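Local coordinates for putative trimethylamine methyltransferase (Rhizobium meliloti, PDB 4YYC), which probably transfers methyl groups and belongs to the trimethylamine methyltransferase (MttB) family, at residues Asp367-Ala370 / Ala371-Ala375; Phe470-Trp473 / Glu474-Glu478. All coordinates share one frame; numbering follows the deposited sequence.

Both contacts are local, within one helix: contact 1 at its start, contact 2 at its end. Contact 1 is the buried first turns of helix 368-383, its centre about 19 Å from the centre of the chain; contact 2 is short helix 470-475 and the turn that ends it, largely exposed, its centre about 37 Å from the centre of the chain. Their centres are about 23 Å apart and their nearest atoms about 13 Å, yet each meets the second subunit. A glutamine-to-glutamate bond across one helical turn occurs in both. Contact 1 ties its carboxylates, amide and hydroxyl to partners in both subunits, while contact 2 adds a CH-pi contact on an indole face, a Schellman glycine and a bridging water.

Contact 1: Asp367-Ala370 / Ala371-Ala375; sequences DAQA and AHESA
Q369 lays its CG and amide against the carboxylate of E373 one turn on, CG coming within 3.3 Å of OE2 of E373. The two groups are steeply turned, their planes 77° apart, and NE2 of Q369 gives a bent hydrogen bond of 3.0 Å to OE2 of E373, on the syn side but 32° out of the carboxylate plane. With CG anti to the backbone N (chi1 179°) and an extended chain, Q369 can also present OE1 to the backbone N of D466 of the second subunit, while OE1 of E373 takes the N-H of G362. Just before the helix, D367 is the N-cap: its OD1 accepts from A370 N at 3.1 Å and, weakly, from Q369 N, and also meets S363 OG; OD2 reaches the backbone N of I481 of the second subunit. Further along, A370 O is gripped twice by S374, from opposite faces of its carbonyl plane: by the backbone N at 2.9 Å and by OG, which also meets K406 NZ, at 2.8 Å. The helix start thus buries these polar groups with partners from both its own chain and the second subunit, and probably steadies the D367 carboxylate.

Contact 2: Phe470-Trp473 / Glu474-Glu478; sequences FEQW and EIEGE
A chi1 of 169°, with the ring turned roughly square to the CA-CB bond, swings the W473 indole beside its own carbonyl carbon, where E478, five residues on, lies over one face. CA of E478 stands 3.5 Å from the centroid of the six-membered ring of W473 and only 15° off its normal, a CH-pi contact, while CB of E478 comes to 3.6 Å from CH2 of W473. The indole NE1 donates to K479 O, which would help fix the ring's rotation. Here the helix ends in a Schellman motif: E478 N bonds W473 O at 3.0 Å, G477 N bonds E474 O at 3.1 Å, and G477 takes the C-prime position with positive phi, where a side chain would collide with the carbonyl O of E476. Water 1 donates to W473 O and, weakly, to E476 O, bridging the two carbonyls. On another side of the helix NE2 of Q472 gives an almost straight bond (177°) of 3.0 Å to OE2 of E476; that oxygen lies in the amide plane of Q472, while NE2 comes from above the nearly perpendicular carboxylate plane. F470 sets the CE2 corner of its ring 3.7 Å from OE1 of E474, and R153 of the second subunit makes a cation-pi contact with that ring.

Contact 1: Asp367-Ala370 / Ala371-Ala375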
ATOM      1  N   ASP A 367      15.205  -3.729   4.515  1.00 12.38           N
ATOM      2  CA  ASP A 367      14.996  -4.809   3.531  1.00 12.12           C
ATOM      3  C   ASP A 367      13.540  -4.868   3.107  1.00 11.93           C
ATOM      4  O   ASP A 367      12.791  -3.899   3.289  1.00 11.91           O
ATOM      5  CB  ASP A 367      15.470  -6.144   4.141  1.00 12.01           C
ATOM      6  CG  ASP A 367      14.570  -6.657   5.286  1.00 12.20           C
ATOM      7  OD1 ASP A 367      13.728  -5.890   5.798  1.00 12.16           O
ATOM      8  OD2 ASP A 367      14.787  -7.841   5.639  1.00 12.56           O
ATOM      9  N   ALA A 368      13.163  -5.938   2.394  1.00 11.94           N
ATOM     10  CA  ALA A 368      11.790  -6.060   1.910  1.00 11.88           C
ATOM     11  C   ALA A 368      10.746  -6.138   2.999  1.00 12.07           C
ATOM     12  O   ALA A 368       9.643  -5.712   2.791  1.00 12.38           O
ATOM     13  CB  ALA A 368      11.653  -7.226   0.926  1.00 11.87           C
ATOM     14  N   GLN A 369      11.137  -6.609   4.198  1.00 12.26           N
ATOM     15  CA  GLN A 369      10.223  -6.561   5.343  1.00 12.29           C
ATOM     16  C   GLN A 369       9.968  -5.113   5.735  1.00 12.08           C
ATOM     17  O   GLN A 369       8.799  -4.678   5.872  1.00 12.77           O
ATOM     18  CB  GLN A 369      10.773  -7.363   6.542  1.00 12.92           C
ATOM     19  CG  GLN A 369       9.835  -7.302   7.732  1.00 13.43           C
ATOM     20  CD  GLN A 369      10.408  -7.907   8.985  1.00 14.18           C
ATOM     21  OE1 GLN A 369      11.307  -8.755   8.942  1.00 14.64           O
ATOM     22  NE2 GLN A 369       9.904  -7.461  10.125  1.00 14.45           N
ATOM     23  N   ALA A 370      11.040  -4.355   5.915  1.00 11.89           N
ATOM     24  CA  ALA A 370      10.890  -2.955   6.294  1.00 11.97           C
ATOM     25  C   ALA A 370       9.988  -2.248   5.308  1.00 11.78           C
ATOM     26  O   ALA A 370       9.099  -1.446   5.678  1.00 11.75           O
ATOM     27  CB  ALA A 370      12.212  -2.273   6.352  1.00 12.04           C
ATOM     28  N   ALA A 371      10.228  -2.543   4.008  1.00 11.29           N
ATOM     29  CA  ALA A 371       9.500  -1.836   2.943  1.00 11.44           C
ATOM     30  C   ALA A 371       8.042  -2.236   2.865  1.00 11.65           C
ATOM     31  O   ALA A 371       7.186  -1.369   2.704  1.00 11.54           O
ATOM     32  CB  ALA A 371      10.191  -2.080   1.609  1.00 11.39           C
ATOM     33  N   HIS A 372       7.732  -3.519   2.937  1.00 11.88           N
ATOM     34  CA  HIS A 372       6.324  -3.951   2.920  1.00 12.35           C
ATOM     35  C   HIS A 372       5.573  -3.360   4.108  1.00 12.26           C
ATOM     36  O   HIS A 372       4.468  -2.890   3.965  1.00 12.06           O
ATOM     37  CB  HIS A 372       6.186  -5.458   2.897  1.00 12.71           C
ATOM     38  CG  HIS A 372       6.287  -6.056   1.536  1.00 13.03           C
ATOM     39  ND1 HIS A 372       5.313  -5.884   0.567  1.00 13.44           N
ATOM     40  CD2 HIS A 372       7.224  -6.871   0.988  1.00 13.42           C
ATOM     41  CE1 HIS A 372       5.657  -6.582  -0.512  1.00 13.59           C
ATOM     42  NE2 HIS A 372       6.835  -7.138  -0.304  1.00 13.68           N
ATOM     43  N   GLU A 373       6.203  -3.420   5.273  1.00 11.96           N
ATOM     44  CA  GLU A 373       5.520  -2.929   6.470  1.00 12.41           C
ATOM     45  C   GLU A 373       5.276  -1.416   6.309  1.00 11.77           C
ATOM     46  O   GLU A 373       4.204  -0.913   6.593  1.00 12.02           O
ATOM     47  CB  GLU A 373       6.314  -3.291   7.718  1.00 13.35           C
ATOM     48  CG  GLU A 373       6.333  -4.784   7.976  1.00 14.20           C
ATOM     49  CD  GLU A 373       7.230  -5.245   9.106  1.00 16.17           C
ATOM     50  OE1 GLU A 373       8.094  -4.489   9.560  1.00 18.18           O
ATOM     51  OE2 GLU A 373       7.134  -6.427   9.492  1.00 17.69           O
ATOM     52  N   SER A 374       6.318  -0.679   5.924  1.00 11.57           N
ATOM     53  CA  SER A 374       6.207   0.760   5.746  1.00 11.74           C
ATOM     54  C   SER A 374       5.240   1.162   4.656  1.00 11.80           C
ATOM     55  O   SER A 374       4.430   2.073   4.852  1.00 11.75           O
ATOM     56  CB  SER A 374       7.573   1.341   5.408  1.00 12.07           C
ATOM     57  OG  SER A 374       8.514   1.126   6.502  1.00 12.80           O
ATOM     58  N   ALA A 375       5.243   0.434   3.537  1.00 11.66           N
ATOM     59  CA  ALA A 375       4.358   0.711   2.451  1.00 11.86           C
ATOM     60  C   ALA A 375       2.884   0.431   2.846  1.00 11.84           C
ATOM     61  O   ALA A 375       1.976   1.215   2.516  1.00 11.92           O
ATOM     62  CB  ALA A 375       4.710  -0.141   1.260  1.00 12.03           C
TER

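Contact 2: Phe470-Trp473 / Glu474-Glu478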
ATOM      1  N   PHE A 470      18.999  -5.613 -16.326  1.00 16.76           N
ATOM      2  CA  PHE A 470      19.894  -6.453 -15.513  1.00 16.63           C
ATOM      3  C   PHE A 470      21.355  -6.186 -15.850  1.00 16.99           C
ATOM      4  O   PHE A 470      22.199  -6.016 -14.979  1.00 16.81           O
ATOM      5  CB  PHE A 470      19.579  -7.963 -15.682  1.00 17.16           C
ATOM      6  CG  PHE A 470      20.621  -8.844 -15.116  1.00 17.44           C
ATOM      7  CD1 PHE A 470      20.776  -8.983 -13.761  1.00 18.08           C
ATOM      8  CD2 PHE A 470      21.503  -9.490 -15.949  1.00 18.64           C
ATOM      9  CE1 PHE A 470      21.775  -9.779 -13.236  1.00 18.32           C
ATOM     10  CE2 PHE A 470      22.496 -10.290 -15.438  1.00 19.04           C
ATOM     11  CZ  PHE A 470      22.637 -10.422 -14.086  1.00 19.18           C
ATOM     12  N   GLU A 471      21.666  -6.132 -17.142  1.00 17.80           N
ATOM     13  CA  GLU A 471      23.043  -5.985 -17.583  1.00 18.52           C
ATOM     14  C   GLU A 471      23.638  -4.680 -17.098  1.00 18.26           C
ATOM     15  O   GLU A 471      24.761  -4.670 -16.628  1.00 18.11           O
ATOM     16  CB  GLU A 471      23.157  -6.120 -19.092  1.00 20.24           C
ATOM     17  CG  GLU A 471      22.926  -7.530 -19.624  1.00 21.15           C
ATOM     18  CD  GLU A 471      21.481  -8.004 -19.627  1.00 22.29           C
ATOM     19  OE1 GLU A 471      20.515  -7.172 -19.598  1.00 21.29           O
ATOM     20  OE2 GLU A 471      21.396  -9.277 -19.677  1.00 25.93           O
ATOM     21  N   GLN A 472      22.921  -3.582 -17.206  1.00 17.62           N
ATOM     22  CA  GLN A 472      23.426  -2.329 -16.717  1.00 18.04           C
ATOM     23  C   GLN A 472      23.578  -2.314 -15.202  1.00 17.02           C
ATOM     24  O   GLN A 472      24.561  -1.873 -14.654  1.00 16.91           O
ATOM     25  CB  GLN A 472      22.560  -1.164 -17.183  1.00 19.14           C
ATOM     26  CG  GLN A 472      23.096   0.174 -16.672  1.00 20.05           C
ATOM     27  CD  GLN A 472      22.409   1.402 -17.236  1.00 22.50           C
ATOM     28  OE1 GLN A 472      21.523   1.309 -18.078  1.00 23.64           O
ATOM     29  NE2 GLN A 472      22.827   2.568 -16.763  1.00 23.83           N
ATOM     30  N   TRP A 473      22.588  -2.863 -14.514  1.00 16.02           N
ATOM     31  CA  TRP A 473      22.605  -2.894 -13.052  1.00 15.50           C
ATOM     32  C   TRP A 473      23.769  -3.758 -12.526  1.00 15.73           C
ATOM     33  O   TRP A 473      24.413  -3.411 -11.534  1.00 15.64           O
ATOM     34  CB  TRP A 473      21.241  -3.378 -12.556  1.00 15.13           C
ATOM     35  CG  TRP A 473      21.128  -3.725 -11.091  1.00 14.60           C
ATOM     36  CD1 TRP A 473      20.788  -2.893 -10.067  1.00 14.73           C
ATOM     37  CD2 TRP A 473      21.317  -5.024 -10.517  1.00 14.41           C
ATOM     38  NE1 TRP A 473      20.722  -3.625  -8.878  1.00 14.18           N
ATOM     39  CE2 TRP A 473      21.059  -4.923  -9.139  1.00 14.28           C
ATOM     40  CE3 TRP A 473      21.627  -6.264 -11.045  1.00 14.63           C
ATOM     41  CZ2 TRP A 473      21.180  -6.020  -8.270  1.00 14.55           C
ATOM     42  CZ3 TRP A 473      21.725  -7.358 -10.182  1.00 14.79           C
ATOM     43  CH2 TRP A 473      21.493  -7.223  -8.816  1.00 14.74           C
ATOM     44  N   GLU A 474      24.089  -4.831 -13.234  1.00 16.34           N
ATOM     45  CA  GLU A 474      25.230  -5.704 -12.878  1.00 17.59           C
ATOM     46  C   GLU A 474      26.534  -4.941 -13.104  1.00 17.91           C
ATOM     47  O   GLU A 474      27.426  -4.981 -12.238  1.00 18.42           O
ATOM     48  CB  GLU A 474      25.168  -7.007 -13.688  1.00 19.11           C
ATOM     49  CG  GLU A 474      26.270  -7.993 -13.362  1.00 21.25           C
ATOM     50  CD  GLU A 474      26.281  -9.220 -14.277  1.00 22.96           C
ATOM     51  OE1 GLU A 474      25.994  -9.150 -15.489  1.00 25.38           O
ATOM     52  OE2 GLU A 474      26.643 -10.289 -13.757  1.00 25.20           O
ATOM     53  N   ILE A 475      26.657  -4.222 -14.232  1.00 18.06           N
ATOM     54  CA  ILE A 475      27.830  -3.342 -14.500  1.00 18.80           C
ATOM     55  C   ILE A 475      28.037  -2.287 -13.401  1.00 19.03           C
ATOM     56  O   ILE A 475      29.168  -1.987 -12.993  1.00 19.30           O
ATOM     57  CB  ILE A 475      27.672  -2.655 -15.880  1.00 19.58           C
ATOM     58  CG1 ILE A 475      27.899  -3.684 -16.975  1.00 19.90           C
ATOM     59  CG2 ILE A 475      28.594  -1.457 -16.084  1.00 20.53           C
ATOM     60  CD1 ILE A 475      27.393  -3.253 -18.332  1.00 20.67           C
ATOM     61  N   GLU A 476      26.921  -1.788 -12.895  1.00 18.17           N
ATOM     62  CA  GLU A 476      26.937  -0.779 -11.853  1.00 18.54           C
ATOM     63  C   GLU A 476      26.975  -1.370 -10.443  1.00 18.33           C
ATOM     64  O   GLU A 476      26.580  -0.671  -9.503  1.00 19.44           O
ATOM     65  CB  GLU A 476      25.773   0.157 -12.034  1.00 19.05           C
ATOM     66  CG  GLU A 476      25.858   0.889 -13.359  1.00 20.34           C
ATOM     67  CD  GLU A 476      24.807   1.935 -13.648  1.00 21.70           C
ATOM     68  OE1 GLU A 476      23.854   2.116 -12.883  1.00 22.46           O
ATOM     69  OE2 GLU A 476      24.958   2.575 -14.704  1.00 24.51           O
ATOM     70  N   GLY A 477      27.362  -2.629 -10.258  1.00 17.63           N
ATOM     71  CA  GLY A 477      27.688  -3.171  -8.936  1.00 17.13           C
ATOM     72  C   GLY A 477      26.585  -3.940  -8.235  1.00 16.43           C
ATOM     73  O   GLY A 477      26.729  -4.231  -7.037  1.00 16.07           O
ATOM     74  N   GLU A 478      25.550  -4.330  -8.960  1.00 15.81           N
ATOM     75  CA  GLU A 478      24.507  -5.148  -8.362  1.00 16.33           C
ATOM     76  C   GLU A 478      23.997  -4.525  -7.045  1.00 15.84           C
ATOM     77  O   GLU A 478      23.837  -5.207  -6.041  1.00 16.35           O
ATOM     78  CB  GLU A 478      24.975  -6.569  -8.135  1.00 18.10           C
ATOM     79  CG  GLU A 478      25.383  -7.270  -9.440  1.00 20.05           C
ATOM     80  CD  GLU A 478      25.918  -8.668  -9.218  1.00 23.81           C
ATOM     81  OE1 GLU A 478      25.161  -9.548  -8.784  1.00 28.69           O
ATOM     82  OE2 GLU A 478      27.073  -8.888  -9.504  1.00 27.01           O
TER
HETATM   83  O   HOH W   1      23.815  -1.598  -9.510  1.00 14.95           O